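Local atomic coordinates of alpha-glucosidase ([Eubacterium] rectale, PDB entry 6PNR), a protein that probably hydrolyses alpha-glycosides of sulfoquinovose, the sulfonated sugar of plant sulfolipid, as a glycoside hydrolase family 31 sulfoquinovosidase. Residues Phe391-Pro396 and Met440-Ala445; Ile133-Pro138 and Ile410-Trp415; Cys117-Ser122 and Tyr163-Pro168. All coordinates share one frame; numbering follows the deposited sequence.

Contact 1: Phe391-Pro396 and Met440-Ala445. With 9VH ([(3~{S},4~{R},5~{R})-4,5-bis(oxidanyl)piperidin-3-yl]methanesulfonic acid), chain C.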
loop_
_atom_site.group_PDB
_atom_site.type_symbol
_atom_site.label_atom_id
_atom_site.label_comp_id
_atom_site.label_asym_id
_atom_site.label_seq_id
_atom_site.Cartn_x
_atom_site.Cartn_y
_atom_site.Cartn_z
ATOM N N PHE A 391 18.661 5.978 18.696
ATOM C CA PHE A 391 17.307 5.459 18.834
ATOM C C PHE A 391 16.370 6.435 19.535
ATOM O O PHE A 391 16.616 7.641 19.551
ATOM C CB PHE A 391 17.325 4.112 19.560
ATOM C CG PHE A 391 17.833 2.965 18.707
ATOM C CD1 PHE A 391 16.977 2.285 17.854
ATOM C CD2 PHE A 391 19.160 2.575 18.759
ATOM C CE1 PHE A 391 17.436 1.216 17.075
ATOM C CE2 PHE A 391 19.632 1.510 17.977
ATOM C CZ PHE A 391 18.769 0.842 17.129
ATOM N N GLY A 392 15.291 5.910 20.112
ATOM C CA GLY A 392 14.203 6.713 20.632
ATOM C C GLY A 392 12.884 6.525 19.905
ATOM O O GLY A 392 11.890 7.136 20.315
ATOM N N GLU A 393 12.834 5.692 18.860
ATOM C CA GLU A 393 11.656 5.548 18.004
ATOM C C GLU A 393 10.825 4.309 18.302
ATOM O O GLU A 393 9.785 4.115 17.661
ATOM C CB GLU A 393 12.055 5.490 16.518
ATOM C CG GLU A 393 13.127 6.466 16.071
ATOM C CD GLU A 393 14.538 5.921 16.282
ATOM O OE1 GLU A 393 14.675 4.893 16.976
ATOM O OE2 GLU A 393 15.500 6.518 15.751
ATOM N N TYR A 394 11.255 3.452 19.226
ATOM C CA TYR A 394 10.740 2.086 19.290
ATOM C C TYR A 394 9.720 1.869 20.397
ATOM O O TYR A 394 9.532 0.724 20.820
ATOM C CB TYR A 394 11.881 1.087 19.503
ATOM C CG TYR A 394 12.634 0.623 18.274
ATOM C CD1 TYR A 394 13.327 1.514 17.488
ATOM C CD2 TYR A 394 12.705 -0.729 17.953
ATOM C CE1 TYR A 394 14.045 1.087 16.389
ATOM C CE2 TYR A 394 13.434 -1.171 16.862
ATOM C CZ TYR A 394 14.094 -0.251 16.080
ATOM O OH TYR A 394 14.820 -0.654 14.983
ATOM N N LEU A 395 9.089 2.913 20.911
ATOM C CA LEU A 395 8.149 2.657 22.009
ATOM C C LEU A 395 6.896 1.990 21.455
ATOM O O LEU A 395 6.224 2.569 20.587
ATOM C CB LEU A 395 7.778 3.929 22.766
ATOM C CG LEU A 395 6.911 3.696 24.022
ATOM C CD1 LEU A 395 7.764 3.241 25.191
ATOM C CD2 LEU A 395 6.129 4.947 24.395
ATOM N N PRO A 396 6.541 0.799 21.920
ATOM C CA PRO A 396 5.336 0.134 21.414
ATOM C C PRO A 396 4.084 0.793 21.965
ATOM O O PRO A 396 4.125 1.628 22.868
ATOM C CB PRO A 396 5.483 -1.310 21.899
ATOM C CG PRO A 396 6.369 -1.214 23.093
ATOM C CD PRO A 396 7.260 -0.014 22.914
ATOM N N MET A 440 22.127 12.900 17.793
ATOM C CA MET A 440 20.912 12.100 17.783
ATOM C C MET A 440 20.325 12.040 16.379
ATOM O O MET A 440 20.459 12.977 15.587
ATOM C CB MET A 440 19.877 12.683 18.748
ATOM C CG MET A 440 20.443 13.022 20.129
ATOM S SD MET A 440 19.154 13.555 21.257
ATOM C CE MET A 440 18.150 12.074 21.390
ATOM N N ARG A 441 19.668 10.924 16.070
ATOM C CA ARG A 441 18.925 10.811 14.824
ATOM C C ARG A 441 17.420 10.990 15.013
ATOM O O ARG A 441 16.740 11.411 14.079
ATOM C CB ARG A 441 19.190 9.446 14.166
ATOM C CG ARG A 441 18.646 8.260 14.954
ATOM C CD ARG A 441 18.887 6.907 14.249
ATOM N NE ARG A 441 18.040 5.860 14.815
ATOM C CZ ARG A 441 18.055 4.579 14.435
ATOM N NH1 ARG A 441 18.872 4.170 13.470
ATOM N NH2 ARG A 441 17.235 3.709 15.009
ATOM N N ALA A 442 16.881 10.685 16.193
ATOM C CA ALA A 442 15.467 10.885 16.468
ATOM C C ALA A 442 15.235 12.225 17.163
ATOM O O ALA A 442 16.135 12.798 17.786
ATOM C CB ALA A 442 14.910 9.753 17.331
ATOM N N GLY A 443 14.006 12.717 17.065
ATOM C CA GLY A 443 13.710 13.974 17.728
ATOM C C GLY A 443 12.229 14.288 17.704
ATOM O O GLY A 443 11.406 13.514 17.207
ATOM N N GLY A 444 11.914 15.453 18.256
ATOM C CA GLY A 444 10.558 15.948 18.351
ATOM C C GLY A 444 10.617 17.406 18.744
ATOM O O GLY A 444 11.695 17.994 18.820
ATOM N N ALA A 445 9.447 17.993 18.987
ATOM C CA ALA A 445 9.410 19.387 19.422
ATOM C C ALA A 445 10.150 19.520 20.750
ATOM O O ALA A 445 9.823 18.831 21.722
ATOM C CB ALA A 445 7.964 19.863 19.548
HETATM O O1 9VH C . 23.798 -2.004 15.402
HETATM S S1 9VH C . 23.402 -1.218 16.558
HETATM O O2 9VH C . 21.967 -1.074 16.596
HETATM O O3 9VH C . 23.989 -1.737 17.769
HETATM C C1 9VH C . 24.106 0.382 16.275
HETATM C C2 9VH C . 23.530 1.129 15.064
HETATM C C3 9VH C . 22.145 1.634 15.438
HETATM N N1 9VH C . 21.526 2.618 14.550
HETATM C C4 9VH C . 22.419 3.738 14.253
HETATM C C5 9VH C . 23.727 3.223 13.674
HETATM O O4 9VH C . 24.560 4.346 13.393
HETATM C C6 9VH C . 24.420 2.308 14.674
HETATM O O5 9VH C . 25.654 1.833 14.144
HETATM O O HOH W 1 18.621 9.440 18.549
#
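Phe391 lies beneath the guanidinium of Arg441 in a cation-pi contact, with Arg441 CZ 4.4 Å from the centroid of the Phe391 ring and only 16° off the ring normal. The two side chains run alongside each other in the same direction, but the guanidinium is steeply inclined to the ring, so Arg441 NH2 dips closest, 3.2 Å from both CD1 and CE1 of Phe391. Phe391 also borders the bound aza-sugar: its CE2 is 3.6 Å from C3 of the inhibitor, while Arg441 NH1 approaches the ring nitrogen N1 at 3.3 Å. The backbone of Phe391 takes part as well, its carbonyl O accepting from a water (2.9 Å from O) that in turn accepts from Ala442 N. At Gly392 the chain turns with a positive phi, bringing Glu393 round to face the second loop. The Glu393 chain bends at chi2 (87°) and sends its carboxylate across Arg441 at about a right angle. Here OE2 receives Arg441 NE at 2.8 Å on its syn side, a salt bridge, whereas the bond from Arg441 NH2 to Glu393 OE1 is long and weak. OE2 is also hydrogen-bonded to Asn166 ND2. Ala442 CB packs against the same oxygen, 3.6 Å from Glu393 OE2. Tyr394 adds a ring carbon near the edge of the guanidinium, and its OH is hydrogen-bonded to Glu137 OE2. Both segments belong to loops of the TIM barrel, where family 31 enzymes build their active site: one follows strand 386-389, the other the adjacent parallel strand 437-439. Helix 408-429 connects the two strands; its Trp419 and Ala420 touch Met440, and its Pro416 touches Ala442.

Contact 2: Ile133-Pro138 and Ile410-Trp415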
loop_
_atom_site.group_PDB
_atom_site.type_symbol
_atom_site.label_atom_id
_atom_site.label_comp_id
_atom_site.label_asym_id
_atom_site.label_seq_id
_atom_site.Cartn_x
_atom_site.Cartn_y
_atom_site.Cartn_z
ATOM N N ILE A 133 2.890 12.028 11.297
ATOM C CA ILE A 133 3.850 12.472 12.307
ATOM C C ILE A 133 3.956 11.353 13.338
ATOM O O ILE A 133 3.145 11.269 14.268
ATOM C CB ILE A 133 3.406 13.800 12.955
ATOM C CG1 ILE A 133 3.099 14.853 11.883
ATOM C CG2 ILE A 133 4.437 14.292 14.009
ATOM C CD1 ILE A 133 4.261 15.208 10.966
ATOM N N TRP A 134 4.921 10.454 13.144
ATOM C CA TRP A 134 5.075 9.282 14.002
ATOM C C TRP A 134 6.533 8.866 13.874
ATOM O O TRP A 134 6.963 8.492 12.779
ATOM C CB TRP A 134 4.127 8.158 13.567
ATOM C CG TRP A 134 4.072 6.961 14.486
ATOM C CD1 TRP A 134 4.705 5.761 14.314
ATOM C CD2 TRP A 134 3.326 6.847 15.709
ATOM N NE1 TRP A 134 4.399 4.908 15.351
ATOM C CE2 TRP A 134 3.560 5.554 16.224
ATOM C CE3 TRP A 134 2.498 7.719 16.426
ATOM C CZ2 TRP A 134 2.988 5.112 17.420
ATOM C CZ3 TRP A 134 1.923 7.273 17.611
ATOM C CH2 TRP A 134 2.169 5.986 18.094
ATOM N N THR A 135 7.297 8.976 14.956
ATOM C CA THR A 135 8.709 8.614 14.869
ATOM C C THR A 135 8.838 7.101 14.714
ATOM O O THR A 135 8.099 6.328 15.330
ATOM C CB THR A 135 9.490 9.127 16.091
ATOM O OG1 THR A 135 10.873 8.763 15.970
ATOM C CG2 THR A 135 8.930 8.591 17.411
ATOM N N SER A 136 9.731 6.677 13.824
ATOM C CA SER A 136 9.884 5.252 13.546
ATOM C C SER A 136 11.188 5.061 12.786
ATOM O O SER A 136 11.843 6.027 12.391
ATOM C CB SER A 136 8.701 4.701 12.733
ATOM O OG SER A 136 8.789 5.092 11.364
ATOM N N GLU A 137 11.550 3.807 12.566
ATOM C CA GLU A 137 12.563 3.551 11.555
ATOM C C GLU A 137 12.133 4.239 10.258
ATOM O O GLU A 137 10.953 4.165 9.879
ATOM C CB GLU A 137 12.734 2.043 11.343
ATOM C CG GLU A 137 13.434 1.343 12.504
ATOM C CD GLU A 137 14.943 1.539 12.477
ATOM O OE1 GLU A 137 15.482 2.001 11.447
ATOM O OE2 GLU A 137 15.592 1.255 13.500
ATOM N N PRO A 138 13.043 4.933 9.570
ATOM C CA PRO A 138 12.653 5.699 8.380
ATOM C C PRO A 138 12.452 4.855 7.136
ATOM O O PRO A 138 12.005 5.392 6.113
ATOM C CB PRO A 138 13.839 6.658 8.199
ATOM C CG PRO A 138 15.005 5.825 8.669
ATOM C CD PRO A 138 14.481 5.067 9.864
ATOM N N ILE A 410 0.467 8.607 23.099
ATOM C CA ILE A 410 0.926 9.969 23.309
ATOM C C ILE A 410 2.420 10.011 23.606
ATOM O O ILE A 410 3.115 10.916 23.149
ATOM C CB ILE A 410 0.124 10.624 24.455
ATOM C CG1 ILE A 410 -1.375 10.641 24.143
ATOM C CG2 ILE A 410 0.668 12.020 24.781
ATOM C CD1 ILE A 410 -1.760 11.446 22.931
ATOM N N GLU A 411 2.930 9.037 24.371
ATOM C CA GLU A 411 4.336 9.063 24.753
ATOM C C GLU A 411 5.272 8.578 23.652
ATOM O O GLU A 411 6.476 8.859 23.729
ATOM C CB GLU A 411 4.560 8.226 26.014
ATOM C CG GLU A 411 3.799 8.722 27.229
ATOM C CD GLU A 411 4.440 9.932 27.867
ATOM O OE1 GLU A 411 5.244 10.618 27.198
ATOM O OE2 GLU A 411 4.151 10.189 29.056
ATOM N N HIS A 412 4.758 7.864 22.644
ATOM C CA HIS A 412 5.617 7.358 21.574
ATOM C C HIS A 412 6.411 8.482 20.915
ATOM O O HIS A 412 7.642 8.410 20.815
ATOM C CB HIS A 412 4.794 6.604 20.527
ATOM C CG HIS A 412 5.597 6.214 19.325
ATOM N ND1 HIS A 412 6.309 5.035 19.259
ATOM C CD2 HIS A 412 5.851 6.872 18.168
ATOM C CE1 HIS A 412 6.945 4.971 18.103
ATOM N NE2 HIS A 412 6.686 6.074 17.423
ATOM N N ASN A 413 5.721 9.538 20.456
ATOM C CA ASN A 413 6.423 10.656 19.835
ATOM C C ASN A 413 7.158 11.500 20.859
ATOM O O ASN A 413 8.044 12.275 20.486
ATOM C CB ASN A 413 5.457 11.551 19.064
ATOM C CG ASN A 413 4.962 10.913 17.771
ATOM O OD1 ASN A 413 5.626 10.053 17.190
ATOM N ND2 ASN A 413 3.793 11.350 17.311
ATOM N N HIS A 414 6.789 11.378 22.132
ATOM C CA HIS A 414 7.460 12.133 23.177
ATOM C C HIS A 414 8.836 11.563 23.485
ATOM O O HIS A 414 9.718 12.306 23.927
ATOM C CB HIS A 414 6.613 12.133 24.449
ATOM C CG HIS A 414 7.054 13.141 25.467
ATOM N ND1 HIS A 414 6.711 13.051 26.799
ATOM C CD2 HIS A 414 7.804 14.264 25.346
ATOM C CE1 HIS A 414 7.236 14.070 27.456
ATOM N NE2 HIS A 414 7.905 14.820 26.598
ATOM N N TRP A 415 9.034 10.255 23.258
ATOM C CA TRP A 415 10.249 9.591 23.730
ATOM C C TRP A 415 11.538 10.235 23.237
ATOM O O TRP A 415 12.457 10.419 24.058
ATOM C CB TRP A 415 10.216 8.109 23.348
ATOM C CG TRP A 415 10.706 7.237 24.443
ATOM C CD1 TRP A 415 11.908 6.597 24.513
ATOM C CD2 TRP A 415 10.008 6.920 25.649
ATOM N NE1 TRP A 415 11.995 5.891 25.690
ATOM C CE2 TRP A 415 10.843 6.073 26.405
ATOM C CE3 TRP A 415 8.753 7.269 26.163
ATOM C CZ2 TRP A 415 10.467 5.568 27.649
ATOM C CZ3 TRP A 415 8.380 6.770 27.399
ATOM C CH2 TRP A 415 9.240 5.929 28.131
#
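The indole of Trp134 and the imidazole of His412 lie almost flat on one another, an offset stack with planes 8° apart and 3.9 Å between the centroids of the imidazole and the six-membered ring of Trp134. His412 CD2 sits over the middle of the indole, 3.3 Å from Trp134 CE2, while the methylene CB of His412 approaches the far rim at CH2. Both side chains leave their backbones with CG anti to N (chi1 -173° for Trp134), yet they cross at about a right angle, so the overlap comes from the ring faces rather than from parallel stems. Phe45 meets each of the two rings edge-to-face. In this orientation the imidazole edge faces the loop: His412 NE2 donates to Thr135 O nearly in the ring plane, a short bond of 2.5 Å whose exact length is doubtful. The methyl CG2 of Thr135 packs beside it, 3.4 Å from His412 NE2. Asn413, one step along helix 408-429, stands across the indole with its amide plane steeply inclined to the ring. Its amide bonds to the backbone on both sides of Trp134. OD1 accepts from Thr135 N at 3.0 Å, and ND2 donates to Ile133 O at 3.1 Å, meeting that carbonyl from above its plane. In this way a barrel helix binds the loop that leaves strand 130-133, the edge of an antiparallel sheet in the N-terminal part of the chain. Thr135 OG1 is hydrogen-bonded to Asn166 O. Whatever the true length of the NE2 bond, both imidazole nitrogens face carbonyl acceptors, Thr135 O and, for ND1, Leu395 O; this is consistent with a doubly protonated, positively charged ring, whose charge the indole face beneath it would favour.

Contact 3: Cys117-Ser122 and Tyr163-Pro168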
loop_
_atom_site.group_PDB
_atom_site.type_symbol
_atom_site.label_atom_id
_atom_site.label_comp_id
_atom_site.label_asym_id
_atom_site.label_seq_id
_atom_site.Cartn_x
_atom_site.Cartn_y
_atom_site.Cartn_z
ATOM N N CYS A 117 7.609 19.858 8.938
ATOM C CA CYS A 117 7.108 18.607 9.512
ATOM C C CYS A 117 8.254 17.730 10.005
ATOM O O CYS A 117 8.208 16.503 9.898
ATOM C CB CYS A 117 6.219 17.847 8.525
ATOM S SG CYS A 117 4.555 18.593 8.417
ATOM N N GLY A 118 9.286 18.368 10.565
ATOM C CA GLY A 118 10.427 17.640 11.096
ATOM C C GLY A 118 11.557 17.500 10.102
ATOM O O GLY A 118 11.721 18.339 9.218
ATOM N N GLU A 119 12.352 16.444 10.233
ATOM C CA GLU A 119 13.393 16.139 9.263
ATOM C C GLU A 119 12.776 15.230 8.205
ATOM O O GLU A 119 12.441 14.077 8.493
ATOM C CB GLU A 119 14.592 15.474 9.943
ATOM C CG GLU A 119 15.699 15.032 8.992
ATOM C CD GLU A 119 16.694 14.090 9.653
ATOM O OE1 GLU A 119 16.248 13.134 10.329
ATOM O OE2 GLU A 119 17.921 14.308 9.505
ATOM N N GLN A 120 12.623 15.746 6.988
ATOM C CA GLN A 120 12.014 15.019 5.884
ATOM C C GLN A 120 13.106 14.604 4.905
ATOM O O GLN A 120 13.940 15.434 4.521
ATOM C CB GLN A 120 10.958 15.885 5.196
ATOM C CG GLN A 120 9.714 16.104 6.057
ATOM C CD GLN A 120 8.921 14.813 6.304
ATOM O OE1 GLN A 120 8.947 13.883 5.486
ATOM N NE2 GLN A 120 8.209 14.756 7.432
ATOM N N MET A 121 13.112 13.316 4.523
ATOM C CA MET A 121 14.190 12.742 3.721
ATOM C C MET A 121 13.874 12.687 2.232
ATOM O O MET A 121 14.801 12.574 1.422
ATOM C CB MET A 121 14.525 11.316 4.197
ATOM C CG MET A 121 14.682 11.144 5.728
ATOM S SD MET A 121 15.830 12.313 6.519
ATOM C CE MET A 121 17.379 11.838 5.765
ATOM N N SER A 122 12.605 12.776 1.847
ATOM C CA SER A 122 12.217 12.713 0.435
ATOM C C SER A 122 11.754 14.048 -0.131
ATOM O O SER A 122 12.148 14.409 -1.245
ATOM C CB SER A 122 11.104 11.674 0.231
ATOM O OG SER A 122 11.591 10.334 0.344
ATOM N N TYR A 163 7.327 9.428 3.674
ATOM C CA TYR A 163 7.063 10.250 4.852
ATOM C C TYR A 163 7.715 9.729 6.128
ATOM O O TYR A 163 7.662 10.421 7.151
ATOM C CB TYR A 163 5.550 10.370 5.095
ATOM C CG TYR A 163 4.849 9.040 5.171
ATOM C CD1 TYR A 163 4.777 8.343 6.371
ATOM C CD2 TYR A 163 4.256 8.474 4.043
ATOM C CE1 TYR A 163 4.150 7.112 6.454
ATOM C CE2 TYR A 163 3.620 7.240 4.115
ATOM C CZ TYR A 163 3.571 6.569 5.320
ATOM O OH TYR A 163 2.960 5.350 5.413
ATOM N N ASN A 164 8.288 8.526 6.118
ATOM C CA ASN A 164 8.794 7.954 7.357
ATOM C C ASN A 164 10.067 8.679 7.766
ATOM O O ASN A 164 10.850 9.110 6.913
ATOM C CB ASN A 164 9.046 6.447 7.198
ATOM C CG ASN A 164 7.760 5.650 7.078
ATOM O OD1 ASN A 164 7.477 5.045 6.029
ATOM N ND2 ASN A 164 6.973 5.631 8.153
ATOM N N THR A 165 10.263 8.838 9.077
ATOM C CA THR A 165 11.394 9.618 9.557
ATOM C C THR A 165 11.614 9.334 11.034
ATOM O O THR A 165 10.663 9.097 11.782
ATOM C CB THR A 165 11.178 11.123 9.328
ATOM O OG1 THR A 165 12.216 11.863 9.978
ATOM C CG2 THR A 165 9.829 11.572 9.871
ATOM N N ASN A 166 12.884 9.357 11.440
ATOM C CA ASN A 166 13.213 9.305 12.863
ATOM C C ASN A 166 12.738 10.545 13.604
ATOM O O ASN A 166 12.592 10.508 14.831
ATOM C CB ASN A 166 14.728 9.169 13.069
ATOM C CG ASN A 166 15.331 7.992 12.313
ATOM O OD1 ASN A 166 15.719 8.116 11.146
ATOM N ND2 ASN A 166 15.444 6.857 12.988
ATOM N N TYR A 167 12.514 11.644 12.895
ATOM C CA TYR A 167 12.281 12.947 13.519
ATOM C C TYR A 167 11.171 13.660 12.762
ATOM O O TYR A 167 11.428 14.534 11.924
ATOM C CB TYR A 167 13.575 13.768 13.538
ATOM C CG TYR A 167 13.469 15.176 14.119
ATOM C CD1 TYR A 167 12.303 15.630 14.706
ATOM C CD2 TYR A 167 14.551 16.034 14.091
ATOM C CE1 TYR A 167 12.200 16.909 15.214
ATOM C CE2 TYR A 167 14.461 17.326 14.605
ATOM C CZ TYR A 167 13.280 17.750 15.163
ATOM O OH TYR A 167 13.161 19.022 15.686
ATOM N N PRO A 168 9.918 13.311 13.030
ATOM C CA PRO A 168 8.803 14.117 12.529
ATOM C C PRO A 168 8.462 15.205 13.536
ATOM O O PRO A 168 8.860 15.153 14.701
ATOM C CB PRO A 168 7.659 13.093 12.400
ATOM C CG PRO A 168 7.930 12.082 13.509
ATOM C CD PRO A 168 9.440 12.155 13.832
HETATM O O HOH W 2 14.795 10.260 9.390
HETATM O O HOH W 3 6.219 12.611 7.830
HETATM O O HOH W 4 10.823 11.793 5.702
#
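Gly118 and Pro168 bring their backbones within 4.1 Å, CA to CA, and one residue further on Glu119 N donates to Tyr167 O at 2.7 Å. Gly118 CA adds a CA-H...O contact to the same carbonyl; its backbone angles by themselves call for glycine, and the lack of a side chain lets Tyr167 O and Pro168 CA come this close. Beyond this point the segments are tied by a side chain: the hydroxyl of Thr165 donates to Glu119 O at 2.7 Å, lying in the carbonyl plane. The same OG1, anti to its own backbone N (chi1 172°), accepts from Tyr167 N at 2.9 Å and so closes an ST turn; one hydroxyl is used in both directions, shaping its loop and fastening it to Glu119. This is the margin of the eight-stranded antiparallel sheet of the N-terminal region, where outermost strand 114-118 pairs with 168-174 and then turns a corner at Cys117. Glu119 CB rests against Tyr167, 4.1 Å from its CB, while the tyrosine hydroxyl bonds to Gln169. The Gln120 chain folds back at chi2 (-66°), and its NE2 donates to Cys117 O at 3.0 Å from above that carbonyl's plane. A water bridges Gln120 NE2 to Tyr163 O. A second water accepts from Met121 N and lies 2.9 Å from Asn164 O, a carbonyl that Arg142 also reaches.

In the fold
The three contacts form one buried cluster that extends away from the inhibitor. Contact 1 supplies two of the pocket residues. The side chains of Thr135 in contact 2 and Glu119 in contact 3 are each about 12 Å from the aza-sugar, while those of Glu137 and Asn166 come closer. Contacts 1 and 2 have centres 6 Å apart, and contact 1 reaches loop 133-138 through Tyr394, whose OH and Glu137 OE2 approach to 2.5 Å. Asn166 of contact 3 joins all three, with ND2 2.8 Å from Glu393 OE2, the oxygen that holds Arg441, and with its carbonyl O 2.7 Å from Thr135 OG1. This is consistent with N-terminal loops forming a second shell behind the barrel residues that touch the ligand.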